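PDB 5WRT: soluble inorganic pyrophosphatase from Toxoplasma gondii, which probably hydrolyses inorganic pyrophosphate to two phosphate ions, using magnesium as its cofactor. Local coordinates for residues V50-K55 against T70-D75. Sequence-based numbering, arbitrary orientation.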
ATOM      1  N   VAL A  50      -3.084 -22.243  -2.916  1.00 23.72           N
ATOM      2  CA  VAL A  50      -2.247 -22.503  -1.752  1.00 24.42           C
ATOM      3  C   VAL A  50      -1.949 -21.153  -1.113  1.00 24.07           C
ATOM      4  O   VAL A  50      -1.258 -20.316  -1.700  1.00 23.52           O
ATOM      5  CB  VAL A  50      -0.959 -23.245  -2.130  1.00 24.85           C
ATOM      6  CG1 VAL A  50      -0.039 -23.363  -0.921  1.00 25.70           C
ATOM      7  CG2 VAL A  50      -1.285 -24.620  -2.693  1.00 25.31           C
ATOM      8  N   VAL A  51      -2.478 -20.937   0.086  1.00 25.54           N
ATOM      9  CA  VAL A  51      -2.298 -19.667   0.781  1.00 25.66           C
ATOM     10  C   VAL A  51      -0.901 -19.645   1.386  1.00 26.63           C
ATOM     11  O   VAL A  51      -0.564 -20.490   2.222  1.00 27.28           O
ATOM     12  CB  VAL A  51      -3.373 -19.470   1.858  1.00 26.00           C
ATOM     13  CG1 VAL A  51      -3.164 -18.148   2.582  1.00 24.78           C
ATOM     14  CG2 VAL A  51      -4.760 -19.539   1.240  1.00 26.00           C
ATOM     15  N   GLU A  52      -0.089 -18.677   0.966  1.00 26.31           N
ATOM     16  CA  GLU A  52       1.243 -18.480   1.524  1.00 26.20           C
ATOM     17  C   GLU A  52       1.283 -17.334   2.527  1.00 27.99           C
ATOM     18  O   GLU A  52       1.832 -17.487   3.623  1.00 28.24           O
ATOM     19  CB  GLU A  52       2.259 -18.228   0.402  1.00 25.23           C
ATOM     20  CG  GLU A  52       2.471 -19.408  -0.536  1.00 25.28           C
ATOM     21  CD  GLU A  52       3.328 -19.056  -1.741  1.00 26.09           C
ATOM     22  OE1 GLU A  52       3.284 -17.891  -2.191  1.00 25.46           O
ATOM     23  OE2 GLU A  52       4.049 -19.946  -2.240  1.00 26.16           O
ATOM     24  N   ILE A  53       0.708 -16.189   2.176  1.00 26.39           N
ATOM     25  CA  ILE A  53       0.736 -15.013   3.041  1.00 26.02           C
ATOM     26  C   ILE A  53      -0.690 -14.663   3.447  1.00 26.36           C
ATOM     27  O   ILE A  53      -1.494 -14.252   2.598  1.00 27.83           O
ATOM     28  CB  ILE A  53       1.433 -13.832   2.348  1.00 25.49           C
ATOM     29  CG1 ILE A  53       2.913 -14.153   2.127  1.00 25.02           C
ATOM     30  CG2 ILE A  53       1.269 -12.560   3.165  1.00 23.77           C
ATOM     31  CD1 ILE A  53       3.637 -13.146   1.270  1.00 26.46           C
ATOM     32  N   PRO A  54      -1.042 -14.809   4.721  1.00 27.01           N
ATOM     33  CA  PRO A  54      -2.412 -14.511   5.148  1.00 26.95           C
ATOM     34  C   PRO A  54      -2.724 -13.028   5.064  1.00 26.78           C
ATOM     35  O   PRO A  54      -1.838 -12.173   5.129  1.00 25.65           O
ATOM     36  CB  PRO A  54      -2.446 -14.990   6.604  1.00 26.91           C
ATOM     37  CG  PRO A  54      -1.310 -15.935   6.724  1.00 27.83           C
ATOM     38  CD  PRO A  54      -0.251 -15.408   5.806  1.00 27.63           C
ATOM     39  N   LYS A  55      -4.015 -12.741   4.907  1.00 26.09           N
ATOM     40  CA  LYS A  55      -4.520 -11.378   4.968  1.00 25.30           C
ATOM     41  C   LYS A  55      -4.024 -10.676   6.227  1.00 26.80           C
ATOM     42  O   LYS A  55      -4.068 -11.238   7.325  1.00 28.05           O
ATOM     43  CB  LYS A  55      -6.051 -11.409   4.933  1.00 28.12           C
ATOM     44  CG  LYS A  55      -6.749 -10.083   5.181  1.00 27.08           C
ATOM     45  CD  LYS A  55      -8.258 -10.297   5.295  1.00 29.20           C
ATOM     46  CE  LYS A  55      -9.042  -9.044   4.933  1.00 30.66           C
ATOM     47  NZ  LYS A  55      -9.113  -8.833   3.456  1.00 33.24           N
ATOM     48  N   THR A  70       8.187 -29.330  -0.903  1.00 36.49           N
ATOM     49  CA  THR A  70       7.998 -27.904  -1.136  1.00 37.84           C
ATOM     50  C   THR A  70       7.247 -27.200   0.008  1.00 35.65           C
ATOM     51  O   THR A  70       6.186 -26.641  -0.195  1.00 36.00           O
ATOM     52  CB  THR A  70       7.280 -27.663  -2.458  1.00 34.44           C
ATOM     53  OG1 THR A  70       5.941 -28.164  -2.380  1.00 34.42           O
ATOM     54  CG2 THR A  70       8.008 -28.373  -3.586  1.00 35.19           C
ATOM     55  N   PRO A  71       7.810 -27.224   1.219  1.00 36.65           N
ATOM     56  CA  PRO A  71       7.116 -26.601   2.352  1.00 35.74           C
ATOM     57  C   PRO A  71       7.101 -25.086   2.244  1.00 33.53           C
ATOM     58  O   PRO A  71       7.865 -24.474   1.495  1.00 35.06           O
ATOM     59  CB  PRO A  71       7.938 -27.058   3.560  1.00 37.71           C
ATOM     60  CG  PRO A  71       9.311 -27.232   3.012  1.00 38.97           C
ATOM     61  CD  PRO A  71       9.132 -27.744   1.607  1.00 37.90           C
ATOM     62  N   ILE A  72       6.212 -24.480   3.023  1.00 33.87           N
ATOM     63  CA  ILE A  72       6.101 -23.027   3.080  1.00 33.01           C
ATOM     64  C   ILE A  72       6.948 -22.549   4.250  1.00 34.19           C
ATOM     65  O   ILE A  72       6.744 -22.975   5.392  1.00 35.60           O
ATOM     66  CB  ILE A  72       4.639 -22.582   3.229  1.00 32.61           C
ATOM     67  CG1 ILE A  72       3.827 -23.006   2.006  1.00 30.59           C
ATOM     68  CG2 ILE A  72       4.551 -21.072   3.425  1.00 30.61           C
ATOM     69  CD1 ILE A  72       2.355 -22.698   2.118  1.00 29.83           C
ATOM     70  N   MET A  73       7.895 -21.660   3.964  1.00 34.46           N
ATOM     71  CA  MET A  73       8.776 -21.079   4.965  1.00 35.53           C
ATOM     72  C   MET A  73       8.965 -19.610   4.629  1.00 34.50           C
ATOM     73  O   MET A  73       8.574 -19.145   3.556  1.00 33.38           O
ATOM     74  CB  MET A  73      10.137 -21.792   5.007  1.00 36.74           C
ATOM     75  CG  MET A  73      10.067 -23.310   5.070  1.00 38.54           C
ATOM     76  SD  MET A  73      11.683 -24.090   5.274  1.00 41.38           S
ATOM     77  CE  MET A  73      12.157 -23.520   6.905  1.00 42.13           C
ATOM     78  N   GLN A  74       9.571 -18.873   5.554  1.00 37.25           N
ATOM     79  CA  GLN A  74       9.811 -17.455   5.332  1.00 35.47           C
ATOM     80  C   GLN A  74      11.037 -17.260   4.448  1.00 37.73           C
ATOM     81  O   GLN A  74      12.067 -17.916   4.631  1.00 38.42           O
ATOM     82  CB  GLN A  74       9.994 -16.721   6.661  1.00 35.36           C
ATOM     83  CG  GLN A  74      10.042 -15.210   6.516  1.00 35.25           C
ATOM     84  CD  GLN A  74       9.795 -14.492   7.826  1.00 36.16           C
ATOM     85  OE1 GLN A  74       9.543 -15.120   8.853  1.00 39.04           O
ATOM     86  NE2 GLN A  74       9.858 -13.165   7.794  1.00 35.71           N
ATOM     87  N   ASP A  75      10.909 -16.363   3.473  1.00 37.08           N
ATOM     88  CA  ASP A  75      12.014 -16.064   2.575  1.00 38.80           C
ATOM     89  C   ASP A  75      13.179 -15.449   3.345  1.00 40.22           C
ATOM     90  O   ASP A  75      12.997 -14.781   4.366  1.00 39.53           O
ATOM     91  CB  ASP A  75      11.548 -15.118   1.467  1.00 36.99           C
ATOM     92  CG  ASP A  75      12.547 -15.007   0.332  1.00 38.59           C
ATOM     93  OD1 ASP A  75      13.230 -16.011   0.036  1.00 41.23           O
ATOM     94  OD2 ASP A  75      12.643 -13.917  -0.271  1.00 39.49           O
TER
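Ile72 bridges from its own strand to Val50, Val51 and Glu52, a worked example of one side chain bridging two strands of separate sheets. The fold is the OB-type β-barrel of family I soluble pyrophosphatases. Strand 47-53 belongs to the large mixed sheet, whereas strand 72-74 is an outermost strand of a separate three-stranded antiparallel sheet. Their short axes run almost parallel, 9° apart with a closest approach of 8.5 Å, and no hydrogen bond crosses between them. Between these segments the contact rests on the packing of Ile72 against side chains and one backbone oxygen.

Apolar contact carries it. In Ile72 the CG1 branch lies opposite the carbonyl carbon (chi1 -63°), and the extended chain carries CD1 across to strand 47-53. There CD1 lies 3.9 Å from CG1 of Val50, the two side chains passing alongside each other in opposite directions. The same methyl rests 3.7 Å from the backbone O of Val51 and 4.2 Å from CG of Glu52, so one carbon touches three consecutive residues. Met61 and Met63 of strand 57-63 also pack on Ile72, and Pro97 touches Val50.

The polar end of Glu52, a magnesium ligand of this enzyme, turns to a partner outside the two segments: OE2 accepts a hydrogen bond from the backbone N of Met63, which ties the carboxylate to the strand neighbouring 72-74. Here the side chain does not coordinate a metal but comes to about 4 Å from a bound magnesium ion, and it is about 5 Å from that of Asp122, a ligand of the bound magnesium. Glu52 and Ile53 together face Tyr93 in a classic β-bulge, an irregularity near the C-terminal end of strand 47-53. Across the two segments, the closest pair of CA atoms is that of Glu52 and Ile72, 6.8 Å apart.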